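Local structure of ABC-type amino acid transport system, periplasmic component (Caldanaerobacter subterraneus subsp. tengcongensis MB4, 4YMX) at the arginine site. The protein binds arginine as the periplasmic substrate-binding component of an amino acid ABC transporter, presumably delivering it to the membrane-embedded translocator. Sequence-based numbering; all coordinates share one arbitrary frame.

The arginine site. Residues 44, 46-47, 51, 88, 105-108, 113, 152, 154-156, 193. With ARG (arginine), chain B.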
loop_
_atom_site.group_PDB
_atom_site.type_symbol
_atom_site.label_atom_id
_atom_site.label_comp_id
_atom_site.label_asym_id
_atom_site.label_seq_id
_atom_site.Cartn_x
_atom_site.Cartn_y
_atom_site.Cartn_z
ATOM N N SER A 44 1.910 1.160 -7.227
ATOM C CA SER A 44 1.460 -0.192 -7.536
ATOM C C SER A 44 -0.042 -0.187 -7.327
ATOM O O SER A 44 -0.511 -0.195 -6.189
ATOM C CB SER A 44 2.130 -1.206 -6.609
ATOM O OG SER A 44 1.700 -2.530 -6.899
ATOM N N ASP A 46 -2.718 -1.896 -7.123
ATOM C CA ASP A 46 -3.376 -3.124 -6.727
ATOM C C ASP A 46 -3.839 -3.007 -5.281
ATOM O O ASP A 46 -4.004 -4.010 -4.593
ATOM C CB ASP A 46 -2.374 -4.276 -6.833
ATOM C CG ASP A 46 -1.120 -4.065 -5.971
ATOM O OD1 ASP A 46 -0.884 -2.945 -5.458
ATOM O OD2 ASP A 46 -0.357 -5.032 -5.816
ATOM N N PHE A 47 -4.046 -1.777 -4.821
ATOM C CA PHE A 47 -4.098 -1.485 -3.393
ATOM C C PHE A 47 -5.234 -0.519 -3.070
ATOM O O PHE A 47 -4.998 0.571 -2.530
ATOM C CB PHE A 47 -2.748 -0.871 -2.991
ATOM C CG PHE A 47 -2.281 -1.200 -1.585
ATOM C CD1 PHE A 47 -2.034 -0.180 -0.674
ATOM C CD2 PHE A 47 -2.054 -2.509 -1.192
ATOM C CE1 PHE A 47 -1.552 -0.458 0.605
ATOM C CE2 PHE A 47 -1.579 -2.798 0.079
ATOM C CZ PHE A 47 -1.344 -1.774 0.987
ATOM N N GLU A 51 -4.635 3.138 -4.203
ATOM C CA GLU A 51 -4.458 3.230 -5.642
ATOM C C GLU A 51 -4.982 1.966 -6.283
ATOM O O GLU A 51 -4.658 0.847 -5.855
ATOM C CB GLU A 51 -2.991 3.434 -6.029
ATOM C CG GLU A 51 -2.039 2.466 -5.354
ATOM C CD GLU A 51 -1.460 3.035 -4.098
ATOM O OE1 GLU A 51 -1.410 4.287 -4.008
ATOM O OE2 GLU A 51 -1.047 2.257 -3.222
ATOM N N PHE A 88 5.012 -3.451 -6.875
ATOM C CA PHE A 88 5.456 -2.699 -5.696
ATOM C C PHE A 88 6.963 -2.817 -5.454
ATOM O O PHE A 88 7.642 -1.827 -5.143
ATOM C CB PHE A 88 4.691 -3.142 -4.448
ATOM C CG PHE A 88 5.084 -2.387 -3.201
ATOM C CD1 PHE A 88 4.474 -1.182 -2.873
ATOM C CD2 PHE A 88 6.075 -2.877 -2.359
ATOM C CE1 PHE A 88 4.847 -0.481 -1.725
ATOM C CE2 PHE A 88 6.444 -2.191 -1.218
ATOM C CZ PHE A 88 5.817 -0.994 -0.890
ATOM N N ALA A 105 2.373 4.926 -2.581
ATOM C CA ALA A 105 1.858 3.570 -2.748
ATOM C C ALA A 105 1.572 2.903 -1.408
ATOM O O ALA A 105 1.947 1.747 -1.177
ATOM C CB ALA A 105 2.857 2.726 -3.552
ATOM N N GLY A 106 0.930 3.639 -0.506
ATOM C CA GLY A 106 0.698 3.149 0.841
ATOM C C GLY A 106 1.986 2.635 1.465
ATOM O O GLY A 106 2.007 1.602 2.148
ATOM N N MET A 107 3.078 3.355 1.212
ATOM C CA MET A 107 4.408 2.852 1.509
ATOM C C MET A 107 4.898 3.276 2.885
ATOM O O MET A 107 4.921 4.463 3.221
ATOM C CB MET A 107 5.396 3.301 0.437
ATOM C CG MET A 107 6.807 2.821 0.727
ATOM S SD MET A 107 8.019 3.240 -0.535
ATOM C CE MET A 107 7.569 2.073 -1.824
ATOM N N THR A 108 5.308 2.291 3.674
ATOM C CA THR A 108 5.734 2.545 5.044
ATOM C C THR A 108 7.170 3.067 5.093
ATOM O O THR A 108 8.058 2.496 4.469
ATOM C CB THR A 108 5.600 1.276 5.888
ATOM O OG1 THR A 108 4.233 0.846 5.871
ATOM C CG2 THR A 108 6.027 1.530 7.332
ATOM N N ARG A 113 14.324 1.259 4.599
ATOM C CA ARG A 113 14.103 2.006 3.368
ATOM C C ARG A 113 14.708 3.407 3.403
ATOM O O ARG A 113 15.128 3.924 2.373
ATOM C CB ARG A 113 12.609 2.086 3.063
ATOM C CG ARG A 113 12.022 0.771 2.603
ATOM C CD ARG A 113 10.525 0.827 2.658
ATOM N NE ARG A 113 9.940 -0.425 2.204
ATOM C CZ ARG A 113 8.653 -0.731 2.340
ATOM N NH1 ARG A 113 7.823 0.126 2.917
ATOM N NH2 ARG A 113 8.196 -1.888 1.875
ATOM N N GLN A 152 2.977 -9.898 -0.472
ATOM C CA GLN A 152 3.511 -9.117 -1.573
ATOM C C GLN A 152 5.016 -8.924 -1.403
ATOM O O GLN A 152 5.496 -8.511 -0.342
ATOM C CB GLN A 152 2.794 -7.765 -1.685
ATOM C CG GLN A 152 3.322 -6.888 -2.804
ATOM C CD GLN A 152 2.392 -5.740 -3.112
ATOM O OE1 GLN A 152 1.909 -5.045 -2.210
ATOM N NE2 GLN A 152 2.100 -5.554 -4.391
ATOM N N GLY A 154 8.521 -7.522 -1.159
ATOM C CA GLY A 154 9.144 -6.234 -0.888
ATOM C C GLY A 154 8.404 -5.410 0.143
ATOM O O GLY A 154 8.709 -4.238 0.345
ATOM N N THR A 155 7.450 -6.033 0.830
ATOM C CA THR A 155 6.593 -5.298 1.757
ATOM C C THR A 155 6.809 -5.597 3.234
ATOM O O THR A 155 7.411 -6.605 3.613
ATOM C CB THR A 155 5.092 -5.538 1.472
ATOM O OG1 THR A 155 4.770 -6.923 1.685
ATOM C CG2 THR A 155 4.733 -5.124 0.051
ATOM N N THR A 156 6.258 -4.726 4.072
ATOM C CA THR A 156 6.221 -4.993 5.506
ATOM C C THR A 156 5.315 -6.187 5.823
ATOM O O THR A 156 5.512 -6.875 6.828
ATOM C CB THR A 156 5.731 -3.781 6.281
ATOM O OG1 THR A 156 4.463 -3.378 5.753
ATOM C CG2 THR A 156 6.731 -2.636 6.150
ATOM N N GLU A 193 -2.615 -5.113 4.587
ATOM C CA GLU A 193 -3.171 -4.055 5.413
ATOM C C GLU A 193 -4.685 -4.138 5.512
ATOM O O GLU A 193 -5.370 -4.523 4.554
ATOM C CB GLU A 193 -2.727 -2.680 4.911
ATOM C CG GLU A 193 -1.486 -2.179 5.603
ATOM C CD GLU A 193 -0.479 -1.609 4.642
ATOM O OE1 GLU A 193 0.362 -2.374 4.139
ATOM O OE2 GLU A 193 -0.528 -0.389 4.399
HETATM N N ARG B . 2.566 -0.722 3.592
HETATM C CA ARG B . 3.271 -1.918 3.058
HETATM C C ARG B . 4.713 -1.585 2.719
HETATM O O ARG B . 5.114 -0.423 2.757
HETATM C CB ARG B . 2.552 -2.448 1.817
HETATM C CG ARG B . 2.355 -1.410 0.728
HETATM C CD ARG B . 1.894 -2.045 -0.574
HETATM N NE ARG B . 1.396 -1.039 -1.500
HETATM C CZ ARG B . 0.923 -1.301 -2.712
HETATM N NH1 ARG B . 0.882 -2.541 -3.170
HETATM N NH2 ARG B . 0.497 -0.309 -3.471
HETATM O OXT ARG B . 5.501 -2.475 2.403
#
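Arginine is almost wholly enclosed in the ligand cleft of a family 3 bacterial solute-binding protein: 354 of its 357 Å² are hidden. Its side chain can be followed outward. Ligand CB passes the methyl CG2 of Thr155 at 3.9 Å, and ligand CG lies near CZ of Phe47. Ligand CD sits over the face of the Phe88 ring, 3.9 Å from its centroid, evidence of a CH-pi contact; Phe88 CG, anti to its backbone N, swings the ring toward the ligand, where CE1 meets ligand CD and CD1 meets ligand NE. Ligand NE stands 3.4 Å above the plane of the Phe47 ring, over its centre, a cation-pi placement, while also donating to Ala105 O from above that carbonyl's plane. Ligand CZ packs against Phe47 CG.

At the tip, ligand NH1 and NH2 are held by several acceptors. Ligand NH1 meets the syn lone pair of Asp46 OD1 at 2.9 Å, in a salt bridge, and an in-plane lone pair of Gln152 OE1. Ligand NH2 reaches a lone pair of the Ser44 carbonyl O, almost exactly in the guanidinium plane, and pairs at 3.0 Å with Glu51 OE2, approaching from above that carboxylate's plane. The two acidic groups would probably stabilise a charged guanidinium.

At the other end, Arg113, extended from CG to NE, grips the ligand carboxylate end-on: NH1 to ligand O at 2.8 Å (165° at H) and NH2 to ligand OXT at 2.8 Å (172° at H). Thr108 O and Gly154 O accept from Arg113 NH1 and NH2 respectively, close to the guanidinium plane, fixing its rotation. An alanine here would remove this two-pronged grip and would probably weaken carboxylate binding, which would then rely more on donors such as the backbone N-H groups of Thr108 and Thr156. The ligand alpha-amino N donates to Gly106 O nearly along the C=O axis (169°) and to Thr108 OG1; its bond to OE1 of Glu193 involves a poorly ordered residue.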